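Local coordinates for protein aminopeptidase YwaD (Bacillus subtilis, PDB 6HC6) that hydrolyses peptides from the amino end, releasing N-terminal residues such as arginine, lysine and leucine with the help of two zinc ions per subunit, at residues Gln54-Ile59 with Lys71-Leu75; Met270-Ala274 with Arg287-Phe291; Leu134-Phe140 with Glu160-Ala165. One frame throughout, in Å; residues are numbered along the deposited sequence.

Interaction 1 (Gln54-Ile59 with Lys71-Leu75)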
ATOM      1  N   GLN A  54      13.302   2.110  12.915  1.00 23.16           N
ATOM      2  CA  GLN A  54      13.502   0.667  12.922  1.00 30.03           C
ATOM      3  C   GLN A  54      13.029   0.040  11.618  1.00 27.72           C
ATOM      4  O   GLN A  54      13.705  -0.830  11.054  1.00 28.76           O
ATOM      5  CB  GLN A  54      12.762   0.048  14.103  1.00 31.36           C
ATOM      6  CG  GLN A  54      13.318   0.423  15.457  1.00 35.83           C
ATOM      7  CD  GLN A  54      12.619  -0.329  16.582  1.00 43.45           C
ATOM      8  OE1 GLN A  54      11.409  -0.206  16.767  1.00 47.82           O
ATOM      9  NE2 GLN A  54      13.379  -1.119  17.330  1.00 53.34           N
ATOM     10  N   LEU A  55      11.870   0.469  11.121  1.00 21.68           N
ATOM     11  CA  LEU A  55      11.304  -0.162   9.935  1.00 19.83           C
ATOM     12  C   LEU A  55      11.994   0.297   8.659  1.00 21.16           C
ATOM     13  O   LEU A  55      12.281  -0.523   7.785  1.00 24.03           O
ATOM     14  CB  LEU A  55       9.807   0.121   9.843  1.00 16.86           C
ATOM     15  CG  LEU A  55       8.901  -0.508  10.898  1.00 18.34           C
ATOM     16  CD1 LEU A  55       7.537   0.147  10.897  1.00 18.68           C
ATOM     17  CD2 LEU A  55       8.778  -2.026  10.699  1.00 25.01           C
ATOM     18  N   SER A  56      12.247   1.602   8.517  1.00 21.22           N
ATOM     19  CA  SER A  56      12.698   2.135   7.239  1.00 23.28           C
ATOM     20  C   SER A  56      14.204   2.312   7.146  1.00 25.95           C
ATOM     21  O   SER A  56      14.726   2.397   6.028  1.00 24.20           O
ATOM     22  CB  SER A  56      12.026   3.483   6.955  1.00 23.36           C
ATOM     23  OG  SER A  56      12.524   4.473   7.829  1.00 27.80           O
ATOM     24  N   GLU A  57      14.906   2.389   8.279  1.00 22.13           N
ATOM     25  CA  GLU A  57      16.360   2.508   8.300  1.00 24.65           C
ATOM     26  C   GLU A  57      17.054   1.218   8.709  1.00 30.77           C
ATOM     27  O   GLU A  57      17.939   0.730   7.994  1.00 32.72           O
ATOM     28  CB  GLU A  57      16.784   3.629   9.254  1.00 37.13           C
ATOM     29  CG  GLU A  57      16.234   5.000   8.927  1.00 34.14           C
ATOM     30  CD  GLU A  57      16.960   6.081   9.699  1.00 46.47           C
ATOM     31  OE1 GLU A  57      17.714   6.854   9.072  1.00 51.13           O
ATOM     32  OE2 GLU A  57      16.783   6.145  10.938  1.00 44.81           O
ATOM     33  N   ALA A  58      16.696   0.661   9.867  1.00 28.07           N
ATOM     34  CA  ALA A  58      17.352  -0.564  10.309  1.00 38.75           C
ATOM     35  C   ALA A  58      16.982  -1.741   9.418  1.00 35.92           C
ATOM     36  O   ALA A  58      17.809  -2.629   9.185  1.00 38.55           O
ATOM     37  CB  ALA A  58      17.000  -0.861  11.767  1.00 37.51           C
ATOM     38  N   ILE A  59      15.762  -1.752   8.892  1.00 30.74           N
ATOM     39  CA  ILE A  59      15.330  -2.824   8.009  1.00 31.77           C
ATOM     40  C   ILE A  59      15.378  -2.351   6.562  1.00 26.69           C
ATOM     41  O   ILE A  59      16.061  -2.954   5.730  1.00 34.08           O
ATOM     42  CB  ILE A  59      13.929  -3.317   8.416  1.00 27.02           C
ATOM     43  CG1 ILE A  59      14.023  -3.979   9.796  1.00 29.15           C
ATOM     44  CG2 ILE A  59      13.379  -4.281   7.381  1.00 25.15           C
ATOM     45  CD1 ILE A  59      12.697  -4.440  10.356  1.00 31.60           C
ATOM     46  N   LYS A  71      11.047  -9.908   8.761  1.00 26.12           N
ATOM     47  CA  LYS A  71      11.747  -9.300   9.890  1.00 25.06           C
ATOM     48  C   LYS A  71      10.890  -8.221  10.538  1.00 25.61           C
ATOM     49  O   LYS A  71      10.823  -8.121  11.771  1.00 26.09           O
ATOM     50  CB  LYS A  71      13.077  -8.709   9.412  1.00 31.69           C
ATOM     51  CG  LYS A  71      14.091  -8.424  10.496  1.00 42.84           C
ATOM     52  CD  LYS A  71      15.504  -8.604   9.958  1.00 50.59           C
ATOM     53  CE  LYS A  71      16.555  -8.264  11.004  1.00 56.63           C
ATOM     54  NZ  LYS A  71      16.744  -6.789  11.126  1.00 56.48           N
ATOM     55  N   SER A  72      10.217  -7.412   9.715  1.00 24.32           N
ATOM     56  CA  SER A  72       9.350  -6.364  10.240  1.00 21.43           C
ATOM     57  C   SER A  72       8.186  -6.948  11.024  1.00 23.56           C
ATOM     58  O   SER A  72       7.786  -6.395  12.057  1.00 22.78           O
ATOM     59  CB  SER A  72       8.819  -5.497   9.095  1.00 18.76           C
ATOM     60  OG  SER A  72       9.882  -4.957   8.355  1.00 24.84           O
ATOM     61  N   ALA A  73       7.630  -8.066  10.549  1.00 23.05           N
ATOM     62  CA  ALA A  73       6.535  -8.706  11.273  1.00 20.21           C
ATOM     63  C   ALA A  73       6.985  -9.158  12.654  1.00 23.30           C
ATOM     64  O   ALA A  73       6.251  -8.999  13.637  1.00 24.53           O
ATOM     65  CB  ALA A  73       5.987  -9.887  10.471  1.00 24.93           C
ATOM     66  N   LEU A  74       8.187  -9.729  12.745  1.00 26.77           N
ATOM     67  CA  LEU A  74       8.736 -10.108  14.044  1.00 28.17           C
ATOM     68  C   LEU A  74       8.869  -8.895  14.955  1.00 23.62           C
ATOM     69  O   LEU A  74       8.590  -8.974  16.156  1.00 25.99           O
ATOM     70  CB  LEU A  74      10.099 -10.775  13.862  1.00 27.38           C
ATOM     71  CG  LEU A  74      10.172 -12.086  13.077  1.00 30.64           C
ATOM     72  CD1 LEU A  74      11.601 -12.656  13.112  1.00 32.46           C
ATOM     73  CD2 LEU A  74       9.188 -13.093  13.648  1.00 33.74           C
ATOM     74  N   LEU A  75       9.325  -7.770  14.407  1.00 27.11           N
ATOM     75  CA  LEU A  75       9.489  -6.573  15.224  1.00 26.27           C
ATOM     76  C   LEU A  75       8.144  -6.057  15.717  1.00 25.02           C
ATOM     77  O   LEU A  75       8.007  -5.675  16.888  1.00 27.79           O
ATOM     78  CB  LEU A  75      10.216  -5.500  14.423  1.00 28.77           C
ATOM     79  CG  LEU A  75      10.136  -4.074  14.960  1.00 39.00           C
ATOM     80  CD1 LEU A  75      10.987  -3.935  16.215  1.00 42.73           C
ATOM     81  CD2 LEU A  75      10.606  -3.116  13.881  1.00 36.31           C
TER
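The flat amide of Gln54 meets a methyl group of Leu75. CD1 of Leu75 lies over one face of that amide, displaced from its centre, and is 3.8 Å from Gln54 OE1. NE2 and CD of Gln54 are almost as near to the methyl, so the amide presents its plane to a hydrocarbon and forms no hydrogen bond to 71-75. Lower on the same side chain, Gln54 CB packs on Leu75 CD2. That second methyl also meets Leu55 CD2 at 3.8 Å, the leucine branches crossing obliquely. CG of Leu75 stands anti to its backbone N (chi1 164°), which carries the fork of the side chain across to the opposite helix.

Helices 45-59 and 67-82 follow one another and pack as an oblique pair; segments 54-59 and 71-75 have N-to-C directions 131° apart. The axes of these segments come no nearer than 10.8 Å, a gap bridged by the side chains. At the end of the first helix the turn widens to a pi type, with a weak bond from Ile59 N to Gln54 O. Ile59 CD1 lies 3.5 Å from Ser72 OG, but this contact is van der Waals: the hydroxyl is hydrogen-bonded to Ala68 O within its own helix. Leu55 CD2 covers Ser72 CB, while Leu55 also touches Thr267 on helix 260-277. The bent chain of Lys71 passes across Ile59, its NZ 4.1 Å from Ile59 CG1.

Interaction 2 (Met270-Ala274 with Arg287-Phe291)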
ATOM      1  N   MET A 270      -0.122   3.602  14.701  1.00 18.46           N
ATOM      2  CA  MET A 270      -0.964   2.535  15.227  1.00 18.67           C
ATOM      3  C   MET A 270      -0.353   1.930  16.492  1.00 21.12           C
ATOM      4  O   MET A 270      -1.056   1.708  17.487  1.00 22.44           O
ATOM      5  CB  MET A 270      -1.162   1.475  14.143  1.00 20.18           C
ATOM      6  CG  MET A 270      -1.995   0.266  14.595  1.00 22.19           C
ATOM      7  SD  MET A 270      -0.956  -1.033  15.290  1.00 24.65           S
ATOM      8  CE  MET A 270      -0.158  -1.685  13.811  1.00 20.07           C
ATOM      9  N   LEU A 271       0.954   1.665  16.483  1.00 22.43           N
ATOM     10  CA  LEU A 271       1.572   1.026  17.646  1.00 19.28           C
ATOM     11  C   LEU A 271       1.613   1.968  18.839  1.00 22.60           C
ATOM     12  O   LEU A 271       1.392   1.547  19.980  1.00 22.98           O
ATOM     13  CB  LEU A 271       2.980   0.541  17.292  1.00 18.69           C
ATOM     14  CG  LEU A 271       2.978  -0.683  16.397  1.00 20.51           C
ATOM     15  CD1 LEU A 271       4.384  -0.956  15.862  1.00 18.99           C
ATOM     16  CD2 LEU A 271       2.453  -1.902  17.181  1.00 24.03           C
ATOM     17  N   GLU A 272       1.893   3.251  18.601  1.00 22.35           N
ATOM     18  CA  GLU A 272       1.898   4.190  19.716  1.00 22.87           C
ATOM     19  C   GLU A 272       0.492   4.413  20.252  1.00 26.10           C
ATOM     20  O   GLU A 272       0.307   4.587  21.464  1.00 27.17           O
ATOM     21  CB  GLU A 272       2.536   5.514  19.292  1.00 24.58           C
ATOM     22  CG  GLU A 272       2.441   6.614  20.334  1.00 23.32           C
ATOM     23  CD  GLU A 272       3.260   6.342  21.596  1.00 24.86           C
ATOM     24  OE1 GLU A 272       3.930   5.289  21.699  1.00 28.57           O
ATOM     25  OE2 GLU A 272       3.220   7.193  22.496  1.00 28.43           O
ATOM     26  N   MET A 273      -0.520   4.388  19.382  1.00 21.75           N
ATOM     27  CA  MET A 273      -1.881   4.474  19.899  1.00 24.86           C
ATOM     28  C   MET A 273      -2.201   3.270  20.773  1.00 23.67           C
ATOM     29  O   MET A 273      -2.844   3.406  21.822  1.00 23.96           O
ATOM     30  CB  MET A 273      -2.893   4.589  18.760  1.00 27.83           C
ATOM     31  CG  MET A 273      -4.313   4.853  19.259  1.00 31.90           C
ATOM     32  SD  MET A 273      -5.539   4.528  17.975  1.00 32.84           S
ATOM     33  CE  MET A 273      -4.708   5.287  16.541  1.00 23.71           C
ATOM     34  N   ALA A 274      -1.750   2.081  20.361  1.00 21.60           N
ATOM     35  CA  ALA A 274      -1.942   0.895  21.195  1.00 24.30           C
ATOM     36  C   ALA A 274      -1.274   1.062  22.555  1.00 23.65           C
ATOM     37  O   ALA A 274      -1.819   0.633  23.580  1.00 26.34           O
ATOM     38  CB  ALA A 274      -1.398  -0.335  20.476  1.00 25.74           C
ATOM     39  N   ARG A 287      -8.796  -4.367  18.066  1.00 20.89           N
ATOM     40  CA  ARG A 287      -7.816  -5.151  17.328  1.00 25.21           C
ATOM     41  C   ARG A 287      -6.883  -4.187  16.611  1.00 25.73           C
ATOM     42  O   ARG A 287      -7.310  -3.440  15.721  1.00 21.85           O
ATOM     43  CB  ARG A 287      -8.510  -6.091  16.348  1.00 22.07           C
ATOM     44  CG  ARG A 287      -9.516  -6.987  17.036  1.00 20.93           C
ATOM     45  CD  ARG A 287     -10.018  -8.064  16.107  1.00 19.75           C
ATOM     46  NE  ARG A 287     -10.968  -8.937  16.794  1.00 24.15           N
ATOM     47  CZ  ARG A 287     -11.686  -9.881  16.196  1.00 27.10           C
ATOM     48  NH1 ARG A 287     -11.568 -10.079  14.888  1.00 25.12           N
ATOM     49  NH2 ARG A 287     -12.524 -10.626  16.902  1.00 28.65           N
ATOM     50  N   PHE A 288      -5.616  -4.192  17.008  1.00 21.31           N
ATOM     51  CA  PHE A 288      -4.595  -3.424  16.307  1.00 17.84           C
ATOM     52  C   PHE A 288      -3.943  -4.340  15.287  1.00 18.72           C
ATOM     53  O   PHE A 288      -3.444  -5.416  15.637  1.00 20.72           O
ATOM     54  CB  PHE A 288      -3.554  -2.872  17.273  1.00 19.17           C
ATOM     55  CG  PHE A 288      -4.125  -1.987  18.330  1.00 19.34           C
ATOM     56  CD1 PHE A 288      -4.578  -2.521  19.528  1.00 23.21           C
ATOM     57  CD2 PHE A 288      -4.244  -0.622  18.118  1.00 19.83           C
ATOM     58  CE1 PHE A 288      -5.113  -1.707  20.517  1.00 24.33           C
ATOM     59  CE2 PHE A 288      -4.791   0.197  19.106  1.00 20.54           C
ATOM     60  CZ  PHE A 288      -5.218  -0.350  20.305  1.00 25.08           C
ATOM     61  N   ILE A 289      -3.973  -3.951  14.022  1.00 16.69           N
ATOM     62  CA  ILE A 289      -3.494  -4.856  12.990  1.00 15.48           C
ATOM     63  C   ILE A 289      -2.461  -4.154  12.133  1.00 17.85           C
ATOM     64  O   ILE A 289      -2.704  -3.048  11.629  1.00 19.66           O
ATOM     65  CB  ILE A 289      -4.631  -5.390  12.109  1.00 16.14           C
ATOM     66  CG1 ILE A 289      -5.780  -5.864  12.992  1.00 22.19           C
ATOM     67  CG2 ILE A 289      -4.069  -6.487  11.230  1.00 19.66           C
ATOM     68  CD1 ILE A 289      -6.870  -6.563  12.235  1.00 24.18           C
ATOM     69  N   ALA A 290      -1.327  -4.818  11.947  1.00 17.09           N
ATOM     70  CA  ALA A 290      -0.349  -4.474  10.927  1.00 15.65           C
ATOM     71  C   ALA A 290      -0.570  -5.423   9.748  1.00 16.83           C
ATOM     72  O   ALA A 290      -0.353  -6.635   9.871  1.00 20.24           O
ATOM     73  CB  ALA A 290       1.072  -4.582  11.489  1.00 22.62           C
ATOM     74  N   PHE A 291      -1.022  -4.874   8.613  1.00 15.13           N
ATOM     75  CA  PHE A 291      -1.357  -5.671   7.442  1.00 16.48           C
ATOM     76  C   PHE A 291      -0.137  -5.850   6.555  1.00 16.85           C
ATOM     77  O   PHE A 291       0.533  -4.876   6.223  1.00 17.48           O
ATOM     78  CB  PHE A 291      -2.459  -5.002   6.621  1.00 16.05           C
ATOM     79  CG  PHE A 291      -3.826  -5.112   7.232  1.00 16.73           C
ATOM     80  CD1 PHE A 291      -4.377  -6.352   7.526  1.00 19.06           C
ATOM     81  CD2 PHE A 291      -4.567  -3.970   7.480  1.00 16.24           C
ATOM     82  CE1 PHE A 291      -5.642  -6.440   8.103  1.00 17.10           C
ATOM     83  CE2 PHE A 291      -5.829  -4.056   8.036  1.00 17.12           C
ATOM     84  CZ  PHE A 291      -6.365  -5.293   8.348  1.00 18.84           C
TER
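Within the beta-alpha-beta unit made by strand 244-250, helix 260-277 and strand 285-291, Ala274 and Met270 of the helix hold Phe288 of the second strand. The methyl of Ala274 sits squarely over one face of the ring: CB is 3.6 Å from the Phe288 ring centroid and only 7° off the normal, a CH-pi contact. The CA of Ala274 lies over the same face but nearer the rim, 3.6 Å from Phe288 CE2. Met270 approaches differently. Its SD packs on Phe288 CB at 3.8 Å and stands 5.5 Å from the Phe288 centroid and 71° off the normal, an oblique Met-aromatic contact.

The helix runs nearly antiparallel to the strand, as in a crossover connection, with local axes 9.1 Å apart at their closest. Strand 285-291 is an inner strand of the M28 domain's mixed sheet, its backbone bonded to Gly232 on one neighbouring strand and to Val247 on the other. CG of Met270 is anti to the backbone N (chi1 178°) and the chain then bends twice, bringing CE down against the strand: CE is 3.6 Å from Ile289 O and 3.9 Å from Ala290 CB. No hydrogen bond crosses this wholly buried interface. Ala290 carries the packing toward the metal site, its side chain about 7 Å from that of the zinc ligand His250, while Met273 also packs on Val422, Thr423 and Val426 of helix 412-430.

Interaction 3 (Leu134-Phe140 with Glu160-Ala165)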
ATOM      1  N   LEU A 134       0.965   4.263 -27.405  1.00 29.07           N
ATOM      2  CA  LEU A 134       0.286   4.141 -26.119  1.00 28.74           C
ATOM      3  C   LEU A 134      -0.389   2.787 -25.913  1.00 34.35           C
ATOM      4  O   LEU A 134      -0.888   2.522 -24.816  1.00 32.85           O
ATOM      5  CB  LEU A 134      -0.756   5.256 -25.966  1.00 32.77           C
ATOM      6  CG  LEU A 134      -0.150   6.657 -25.936  1.00 40.30           C
ATOM      7  CD1 LEU A 134      -1.231   7.724 -26.034  1.00 45.37           C
ATOM      8  CD2 LEU A 134       0.670   6.824 -24.655  1.00 38.13           C
ATOM      9  N   GLY A 135      -0.424   1.925 -26.924  1.00 33.42           N
ATOM     10  CA  GLY A 135      -0.928   0.583 -26.722  1.00 33.53           C
ATOM     11  C   GLY A 135      -2.405   0.385 -26.977  1.00 36.02           C
ATOM     12  O   GLY A 135      -2.967  -0.612 -26.507  1.00 33.89           O
ATOM     13  N   TYR A 136      -3.058   1.300 -27.693  1.00 34.90           N
ATOM     14  CA  TYR A 136      -4.415   1.040 -28.148  1.00 38.67           C
ATOM     15  C   TYR A 136      -4.420  -0.145 -29.112  1.00 40.07           C
ATOM     16  O   TYR A 136      -3.398  -0.511 -29.691  1.00 38.61           O
ATOM     17  CB  TYR A 136      -5.005   2.269 -28.845  1.00 43.06           C
ATOM     18  CG  TYR A 136      -5.293   3.443 -27.939  1.00 45.44           C
ATOM     19  CD1 TYR A 136      -6.458   3.492 -27.194  1.00 46.42           C
ATOM     20  CD2 TYR A 136      -4.414   4.515 -27.844  1.00 40.00           C
ATOM     21  CE1 TYR A 136      -6.734   4.567 -26.368  1.00 49.88           C
ATOM     22  CE2 TYR A 136      -4.689   5.598 -27.022  1.00 41.54           C
ATOM     23  CZ  TYR A 136      -5.850   5.618 -26.291  1.00 47.39           C
ATOM     24  OH  TYR A 136      -6.134   6.682 -25.469  1.00 47.91           O
ATOM     25  N   GLN A 137      -5.601  -0.746 -29.289  1.00 44.46           N
ATOM     26  CA  GLN A 137      -5.723  -1.831 -30.260  1.00 41.46           C
ATOM     27  C   GLN A 137      -5.245  -1.401 -31.638  1.00 43.14           C
ATOM     28  O   GLN A 137      -4.565  -2.164 -32.333  1.00 40.71           O
ATOM     29  CB  GLN A 137      -7.172  -2.322 -30.327  1.00 48.18           C
ATOM     30  CG  GLN A 137      -7.620  -3.018 -29.059  1.00 46.88           C
ATOM     31  CD  GLN A 137      -9.077  -3.436 -29.099  1.00 62.86           C
ATOM     32  OE1 GLN A 137      -9.442  -4.375 -29.802  1.00 67.79           O
ATOM     33  NE2 GLN A 137      -9.915  -2.741 -28.338  1.00 68.99           N
ATOM     34  N   LYS A 138      -5.585  -0.175 -32.049  1.00 42.55           N
ATOM     35  CA  LYS A 138      -5.182   0.312 -33.367  1.00 46.91           C
ATOM     36  C   LYS A 138      -3.670   0.399 -33.518  1.00 42.18           C
ATOM     37  O   LYS A 138      -3.172   0.423 -34.649  1.00 43.14           O
ATOM     38  CB  LYS A 138      -5.798   1.691 -33.634  1.00 61.58           C
ATOM     39  CG  LYS A 138      -5.109   2.807 -32.850  1.00 69.54           C
ATOM     40  CD  LYS A 138      -5.946   4.076 -32.728  1.00 73.74           C
ATOM     41  CE  LYS A 138      -5.265   5.064 -31.782  1.00 71.41           C
ATOM     42  NZ  LYS A 138      -3.798   5.209 -32.084  1.00 65.91           N
ATOM     43  N   ASP A 139      -2.925   0.442 -32.412  1.00 43.45           N
ATOM     44  CA  ASP A 139      -1.475   0.604 -32.463  1.00 42.21           C
ATOM     45  C   ASP A 139      -0.730  -0.690 -32.758  1.00 44.37           C
ATOM     46  O   ASP A 139       0.500  -0.661 -32.910  1.00 40.67           O
ATOM     47  CB  ASP A 139      -0.972   1.178 -31.139  1.00 38.42           C
ATOM     48  CG  ASP A 139      -1.483   2.584 -30.881  1.00 40.15           C
ATOM     49  OD1 ASP A 139      -1.706   3.334 -31.853  1.00 44.45           O
ATOM     50  OD2 ASP A 139      -1.646   2.947 -29.706  1.00 39.25           O
ATOM     51  N   PHE A 140      -1.428  -1.818 -32.841  1.00 37.08           N
ATOM     52  CA  PHE A 140      -0.794  -3.117 -33.051  1.00 33.70           C
ATOM     53  C   PHE A 140      -1.148  -3.606 -34.448  1.00 40.22           C
ATOM     54  O   PHE A 140      -2.272  -4.053 -34.685  1.00 43.10           O
ATOM     55  CB  PHE A 140      -1.229  -4.115 -31.988  1.00 33.63           C
ATOM     56  CG  PHE A 140      -0.735  -3.781 -30.613  1.00 34.34           C
ATOM     57  CD1 PHE A 140       0.556  -4.096 -30.231  1.00 34.40           C
ATOM     58  CD2 PHE A 140      -1.552  -3.129 -29.707  1.00 34.01           C
ATOM     59  CE1 PHE A 140       1.019  -3.781 -28.969  1.00 34.84           C
ATOM     60  CE2 PHE A 140      -1.090  -2.808 -28.444  1.00 32.69           C
ATOM     61  CZ  PHE A 140       0.198  -3.137 -28.076  1.00 32.10           C
ATOM     62  N   GLU A 160      -4.625  -2.763 -19.660  1.00 25.89           N
ATOM     63  CA  GLU A 160      -5.179  -2.602 -21.006  1.00 28.52           C
ATOM     64  C   GLU A 160      -4.074  -2.634 -22.054  1.00 35.46           C
ATOM     65  O   GLU A 160      -4.227  -3.256 -23.113  1.00 32.66           O
ATOM     66  CB  GLU A 160      -5.966  -1.296 -21.106  1.00 37.45           C
ATOM     67  CG  GLU A 160      -7.456  -1.435 -20.770  1.00 55.11           C
ATOM     68  CD  GLU A 160      -8.057  -0.176 -20.149  1.00 66.32           C
ATOM     69  OE1 GLU A 160      -9.088  -0.291 -19.446  1.00 69.13           O
ATOM     70  OE2 GLU A 160      -7.506   0.924 -20.363  1.00 62.04           O
ATOM     71  N   LYS A 161      -2.954  -1.967 -21.774  1.00 30.57           N
ATOM     72  CA  LYS A 161      -1.826  -1.999 -22.697  1.00 28.98           C
ATOM     73  C   LYS A 161      -1.306  -3.419 -22.862  1.00 27.68           C
ATOM     74  O   LYS A 161      -1.115  -3.895 -23.988  1.00 35.20           O
ATOM     75  CB  LYS A 161      -0.709  -1.075 -22.200  1.00 31.02           C
ATOM     76  CG  LYS A 161      -1.110   0.394 -22.077  1.00 30.44           C
ATOM     77  CD  LYS A 161      -0.044   1.166 -21.312  1.00 28.19           C
ATOM     78  CE  LYS A 161      -0.451   2.627 -21.117  1.00 27.82           C
ATOM     79  NZ  LYS A 161      -0.347   3.430 -22.366  1.00 30.87           N
ATOM     80  N   ALA A 162      -1.073  -4.117 -21.743  1.00 28.67           N
ATOM     81  CA  ALA A 162      -0.517  -5.465 -21.816  1.00 32.27           C
ATOM     82  C   ALA A 162      -1.485  -6.425 -22.485  1.00 33.22           C
ATOM     83  O   ALA A 162      -1.067  -7.300 -23.253  1.00 31.39           O
ATOM     84  CB  ALA A 162      -0.154  -5.971 -20.422  1.00 25.86           C
ATOM     85  N   LYS A 163      -2.781  -6.283 -22.197  1.00 31.71           N
ATOM     86  CA  LYS A 163      -3.777  -7.153 -22.810  1.00 32.19           C
ATOM     87  C   LYS A 163      -3.861  -6.917 -24.315  1.00 33.39           C
ATOM     88  O   LYS A 163      -3.973  -7.872 -25.094  1.00 34.51           O
ATOM     89  CB  LYS A 163      -5.130  -6.926 -22.133  1.00 36.69           C
ATOM     90  CG  LYS A 163      -6.306  -7.546 -22.833  1.00 50.49           C
ATOM     91  CD  LYS A 163      -7.618  -7.095 -22.185  1.00 67.62           C
ATOM     92  CE  LYS A 163      -7.765  -5.579 -22.219  1.00 73.96           C
ATOM     93  NZ  LYS A 163      -9.187  -5.169 -22.376  1.00 81.43           N
ATOM     94  N   ASN A 164      -3.805  -5.654 -24.748  1.00 34.96           N
ATOM     95  CA  ASN A 164      -3.812  -5.377 -26.183  1.00 31.96           C
ATOM     96  C   ASN A 164      -2.580  -5.967 -26.856  1.00 34.55           C
ATOM     97  O   ASN A 164      -2.670  -6.538 -27.950  1.00 35.24           O
ATOM     98  CB  ASN A 164      -3.877  -3.873 -26.441  1.00 33.59           C
ATOM     99  CG  ASN A 164      -5.224  -3.281 -26.097  1.00 41.32           C
ATOM    100  OD1 ASN A 164      -6.215  -4.001 -25.960  1.00 40.54           O
ATOM    101  ND2 ASN A 164      -5.269  -1.959 -25.964  1.00 38.63           N
ATOM    102  N   ALA A 165      -1.419  -5.844 -26.216  1.00 32.33           N
ATOM    103  CA  ALA A 165      -0.207  -6.404 -26.802  1.00 33.06           C
ATOM    104  C   ALA A 165      -0.292  -7.923 -26.896  1.00 30.00           C
ATOM    105  O   ALA A 165       0.082  -8.512 -27.915  1.00 33.25           O
ATOM    106  CB  ALA A 165       1.016  -5.971 -25.990  1.00 26.52           C
TER
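Phe140 and Asn164 meet at about a right angle, with ring and amide planes 70° apart, and this crossing lets the asparagine serve two partners. Its CB packs on the ring, 3.6 Å from Phe140 CE2, while its amide turns to the loop backbone. Asn164 ND2 donates to Gly135 O over 2.7 Å, with a nearly straight N-H...O angle of 171°. The bond lies in the carbonyl plane and close to the amide plane, a geometry that fixes the rotation of the amide. The same Gly135 O lies at the edge of the Phe140 ring, in its plane. Gln137 CG comes to 3.5 Å of Asn164 OD1, the two chains crossing at about a right angle.

One face of the Phe140 ring lies on the helix, with Ala165 CA 3.9 Å from the ring centroid in a CH-pi contact and Ala165 CB also touching CZ. An alanine in place of Phe140 would probably open a gap beside Asn164 CB and Ala165 and against Ala149 and Ile151 of strand 148-152, leaving the loop without its apolar hold on the helix. These elements belong to the PA domain: the loop leaves strand 125-131, and helix 158-167 follows strand 148-152. The aliphatic chain of Lys161 passes along the Leu134 carbonyl and bends at its last torsion (chi4 -74°) to set NZ 2.7 Å from Leu134 O; Ser152 O and Gly154 O also accept from this amine, so three carbonyls grip a buried charge. Gly135 has a positive phi, a conformation suited to a residue without CB. Asp139 OD2 steadies the loop by accepting from Tyr136 N.

From the N terminus the contacts come in the order interaction 1, interaction 3, interaction 2, each closing its own loop before the next opens, so none nests or crosses. Interaction 1 closes a loop of 11 residues between its segments, the turn 60-66 and the first residues of helix 67-82. Interaction 3 spans 19 residues of the PA domain, including strand 148-152. Interaction 2 closes 12 residues within the M28 domain's beta-alpha-beta unit. Interactions 1 and 2 are neighbours, centres 15 Å apart, linked through Leu55 on Thr267 of helix 260-277 and through Ile230, which both Ala73 and Ala290 touch. Interaction 3 lies across the chain's centre, its own centre 40 and 43 Å from those of interactions 1 and 2.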